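Aspartate-semialdehyde dehydrogenase (Thermus thermophilus, PDB 2YV3) catalyses the NADPH-dependent reductive dephosphorylation of L-aspartyl-4-phosphate to L-aspartate semialdehyde, an early step on the route to lysine, methionine and threonine. Local coordinates at the interface of chains A and B. Sequence-based numbering; all coordinates share one arbitrary frame. Chains: chain A/B, Aspartate-semialdehyde dehydrogenase.

Contact 1: the interface of chains A and B. Residues chain A 147, 243, 296, 298-299; chain B 146-147, 225-226.
Within the dimerisation domain of the aspartate-semialdehyde dehydrogenase family, strand 143-151 of chain A and the turn around residue 298 meet B:Ile147, where the two copies of the same isoleucine face each other across the homodimer interface. A:Ile147 and B:Ile147 reach toward one another tip to tip through their CD1 methyls, although the modelled separation of the tips is too short to be trusted. In B:Ile147, CG1 lies anti to the carbonyl carbon (chi1 -65°), and the chain runs on fully extended, which carries CD1 out into chain A. The other subunit hides 70 Å² of this residue. Its CD1 methyl also arrives at the rim of the A:Phe299 ring, 3.8 Å from CZ of A:Phe299; it stands above the ring plane and beyond its edge, and the two side chains cross at about a right angle. Further back along the same side chain, CG1 of B:Ile147 packs 3.7 Å from the methyl CB of A:Ala298. The same methyl also meets B:Ser226, with CB of A:Ala298 3.3 Å from CB of that serine. The hydroxyl OG of B:Ser226 is 3.6 Å from CB of A:Ala298. Second-shell support for the turn comes from A:Ser296, whose OG is anti to the backbone N (chi1 166°) and accepts a hydrogen bond from the backbone N of A:Phe299 at 3.3 Å. This bond, 162° at the hydrogen, braces the segment that presents both A:Ala298 and the phenyl ring to chain B. A:Ser243, on strand 237-246, borders the patch more loosely, with OG 4.2 Å from CG2 of B:Ile147.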
# COMPACT_ATOMS: atom_id res chain seq x y z
N ILE A 147 -10.38 6.73 -6.49
CA ILE A 147 -10.23 5.81 -5.38
C ILE A 147 -8.76 5.53 -5.09
O ILE A 147 -8.18 4.63 -5.68
CB ILE A 147 -10.94 4.48 -5.71
CG1 ILE A 147 -12.37 4.78 -6.15
CG2 ILE A 147 -10.91 3.55 -4.51
CD1 ILE A 147 -13.14 3.59 -6.63
N SER A 243 -7.00 5.35 -9.05
CA SER A 243 -8.00 4.81 -9.96
C SER A 243 -8.98 5.93 -10.23
O SER A 243 -9.21 6.77 -9.36
CB SER A 243 -8.71 3.63 -9.33
OG SER A 243 -7.76 2.67 -8.91
N SER A 296 -8.52 0.65 -16.87
CA SER A 296 -9.21 0.11 -15.70
C SER A 296 -10.31 -0.90 -16.03
O SER A 296 -11.11 -0.68 -16.94
CB SER A 296 -9.83 1.25 -14.89
OG SER A 296 -10.76 0.73 -13.96
N ALA A 298 -12.32 -2.00 -13.45
CA ALA A 298 -13.36 -1.67 -12.48
C ALA A 298 -14.43 -0.79 -13.11
O ALA A 298 -15.60 -1.15 -13.17
CB ALA A 298 -12.75 -0.96 -11.27
N PHE A 299 -14.02 0.38 -13.60
CA PHE A 299 -14.93 1.33 -14.24
C PHE A 299 -15.11 1.05 -15.73
O PHE A 299 -14.25 0.43 -16.38
CB PHE A 299 -14.39 2.73 -14.06
CG PHE A 299 -14.15 3.09 -12.63
CD1 PHE A 299 -13.02 3.82 -12.26
CD2 PHE A 299 -15.07 2.71 -11.65
CE1 PHE A 299 -12.80 4.16 -10.93
CE2 PHE A 299 -14.86 3.05 -10.33
CZ PHE A 299 -13.72 3.78 -9.96
N VAL B 146 -15.31 -4.24 -7.23
CA VAL B 146 -14.30 -4.31 -6.19
C VAL B 146 -13.05 -3.64 -6.75
O VAL B 146 -12.78 -3.71 -7.94
CB VAL B 146 -13.98 -5.78 -5.83
CG1 VAL B 146 -12.67 -5.87 -5.05
CG2 VAL B 146 -15.10 -6.37 -5.02
N ILE B 147 -12.33 -2.96 -5.87
CA ILE B 147 -11.08 -2.30 -6.22
C ILE B 147 -10.20 -2.56 -5.01
O ILE B 147 -10.57 -2.19 -3.88
CB ILE B 147 -11.27 -0.79 -6.39
CG1 ILE B 147 -12.19 -0.53 -7.59
CG2 ILE B 147 -9.92 -0.11 -6.56
CD1 ILE B 147 -12.58 0.92 -7.79
N ILE B 225 -14.24 -6.48 -11.35
CA ILE B 225 -13.17 -6.46 -10.35
C ILE B 225 -11.95 -5.69 -10.87
O ILE B 225 -11.84 -5.42 -12.08
CB ILE B 225 -12.82 -7.91 -9.89
CG1 ILE B 225 -13.84 -8.37 -8.84
CG2 ILE B 225 -11.45 -7.96 -9.25
CD1 ILE B 225 -13.83 -9.85 -8.55
N SER B 226 -11.05 -5.30 -9.97
CA SER B 226 -9.88 -4.53 -10.34
C SER B 226 -8.83 -4.57 -9.23
O SER B 226 -9.06 -4.05 -8.13
CB SER B 226 -10.30 -3.08 -10.61
OG SER B 226 -9.52 -2.47 -11.61

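Contact 2: the interface of chains A and B. Residues chain A 151, 239, 279, 306; chain B 150-151, 191, 230, 232.
A:Tyr151 and B:Tyr151, at the ends of equivalent strands in the dimerisation domain of this aspartate-semialdehyde dehydrogenase, lay their phenol rings face to face across the homodimer interface. The planes differ by 21° and the ring centroids are 4.4 Å apart, an offset stack in which each ring sets its CE1 edge over the rim of the other. The nearest ring carbons, CE1 of A:Tyr151 and CD1 of B:Tyr151, are 3.5 Å apart. The side chains cross obliquely; in A:Tyr151, CG sits anti to the carbonyl carbon (chi1 -65°), which directs the ring out of its own strand and into chain B. There its hydroxyl OH donates a hydrogen bond of 2.6 Å to the backbone carbonyl O of B:Thr150; with the stack, this bond would restrict rotation of the ring. The acceptor lies at the edge of the phenol in the ring plane, whereas the donor stands above the carbonyl plane, 37° out of it. The carbonyl O of A:Ala239 lies at another edge of the same ring. On the side away from B:Tyr151, B:Val230 lies past the ring rim near OH and CE1. It approaches from the opposite direction, its CG2 methyl 3.5 Å from OH of A:Tyr151, and the same methyl reaches CE1 of A:Phe306 at 4.0 Å. B:Val191 divides its branches between two partners. Its CG1 lies beyond the edge of the phenol, 3.8 Å from CD1 of A:Tyr151, while CG2 points to A:Pro279 and to CB of A:Ala239, the latter 3.8 Å away. The proline ring and B:Val191 cross at about a right angle, but the modelled approach of CD of A:Pro279 to CG2 is too close to be relied on.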
# COMPACT_ATOMS: atom_id res chain seq x y z
N TYR A 151 0.40 4.72 0.27
CA TYR A 151 1.54 3.95 0.78
C TYR A 151 2.43 5.08 1.33
O TYR A 151 3.48 5.38 0.77
CB TYR A 151 2.26 3.22 -0.36
CG TYR A 151 1.45 2.14 -1.07
CD1 TYR A 151 1.68 0.79 -0.83
CD2 TYR A 151 0.41 2.47 -1.93
CE1 TYR A 151 0.89 -0.19 -1.42
CE2 TYR A 151 -0.38 1.51 -2.51
CZ TYR A 151 -0.15 0.18 -2.26
OH TYR A 151 -0.95 -0.78 -2.82
N ALA A 239 3.69 6.82 -1.81
CA ALA A 239 3.15 6.04 -2.92
C ALA A 239 1.62 6.03 -2.87
O ALA A 239 1.03 6.06 -1.79
CB ALA A 239 3.68 4.63 -2.86
N PRO A 279 9.49 4.66 -4.65
CA PRO A 279 10.15 5.59 -3.74
C PRO A 279 11.68 5.46 -3.90
O PRO A 279 12.46 6.33 -3.51
CB PRO A 279 9.64 5.15 -2.35
CG PRO A 279 9.23 3.73 -2.54
CD PRO A 279 8.62 3.72 -3.93
N PHE A 306 -0.22 4.44 -10.90
CA PHE A 306 0.53 4.44 -9.65
C PHE A 306 1.35 5.72 -9.66
O PHE A 306 1.79 6.16 -10.71
CB PHE A 306 1.47 3.22 -9.58
CG PHE A 306 2.01 2.93 -8.21
CD1 PHE A 306 1.17 2.47 -7.20
CD2 PHE A 306 3.35 3.13 -7.92
CE1 PHE A 306 1.66 2.22 -5.92
CE2 PHE A 306 3.86 2.88 -6.64
CZ PHE A 306 3.00 2.43 -5.63
N THR B 150 -3.43 -3.89 -3.03
CA THR B 150 -2.68 -4.83 -2.21
C THR B 150 -1.37 -4.24 -1.66
O THR B 150 -0.78 -3.35 -2.27
CB THR B 150 -2.38 -6.13 -3.07
OG1 THR B 150 -2.78 -7.30 -2.36
CG2 THR B 150 -0.91 -6.24 -3.41
N TYR B 151 -0.98 -4.76 -0.50
CA TYR B 151 0.25 -4.43 0.23
C TYR B 151 0.78 -5.83 0.58
O TYR B 151 0.76 -6.23 1.75
CB TYR B 151 -0.03 -3.69 1.56
CG TYR B 151 -0.84 -2.43 1.46
CD1 TYR B 151 -0.27 -1.18 1.76
CD2 TYR B 151 -2.15 -2.45 1.03
CE1 TYR B 151 -1.01 0.01 1.60
CE2 TYR B 151 -2.89 -1.28 0.88
CZ TYR B 151 -2.32 -0.05 1.16
OH TYR B 151 -3.08 1.08 0.98
N VAL B 191 8.58 0.34 -1.97
CA VAL B 191 7.41 -0.38 -2.46
C VAL B 191 7.67 -0.68 -3.93
O VAL B 191 8.22 0.16 -4.64
CB VAL B 191 6.08 0.43 -2.38
CG1 VAL B 191 5.43 0.24 -1.05
CG2 VAL B 191 6.34 1.90 -2.63
N VAL B 230 1.25 -4.55 -4.93
CA VAL B 230 2.52 -3.97 -4.53
C VAL B 230 3.14 -4.76 -3.41
O VAL B 230 2.46 -5.16 -2.46
CB VAL B 230 2.34 -2.49 -4.04
CG1 VAL B 230 3.69 -1.84 -3.79
CG2 VAL B 230 1.52 -1.68 -5.07
N VAL B 232 5.48 -4.82 -0.29
CA VAL B 232 5.95 -3.88 0.72
C VAL B 232 6.95 -4.56 1.63
O VAL B 232 6.95 -5.78 1.77
CB VAL B 232 4.77 -3.31 1.56
CG1 VAL B 232 3.67 -2.83 0.63
CG2 VAL B 232 4.25 -4.33 2.54

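Contacts 1 and 2, with centres about 17 Å apart, draw on the same elements of the dimerisation domain: in chain A both use strands 143-151 and 237-246, and in chain B both use the segment 146-151 and the stretch 225-232. Contact 1 rests on isoleucine, alanine and phenylalanine packing; contact 2 contains an aromatic stack and a tyrosine-to-carbonyl hydrogen bond and lies nearer the catalytic residues. Its centre is about 12 Å from B:His238, the predicted proton acceptor, and about 16 Å from B:Cys125, the nucleophile that forms the acyl-thioester intermediate. Dimer packing may therefore help to support the active-site surroundings in each subunit.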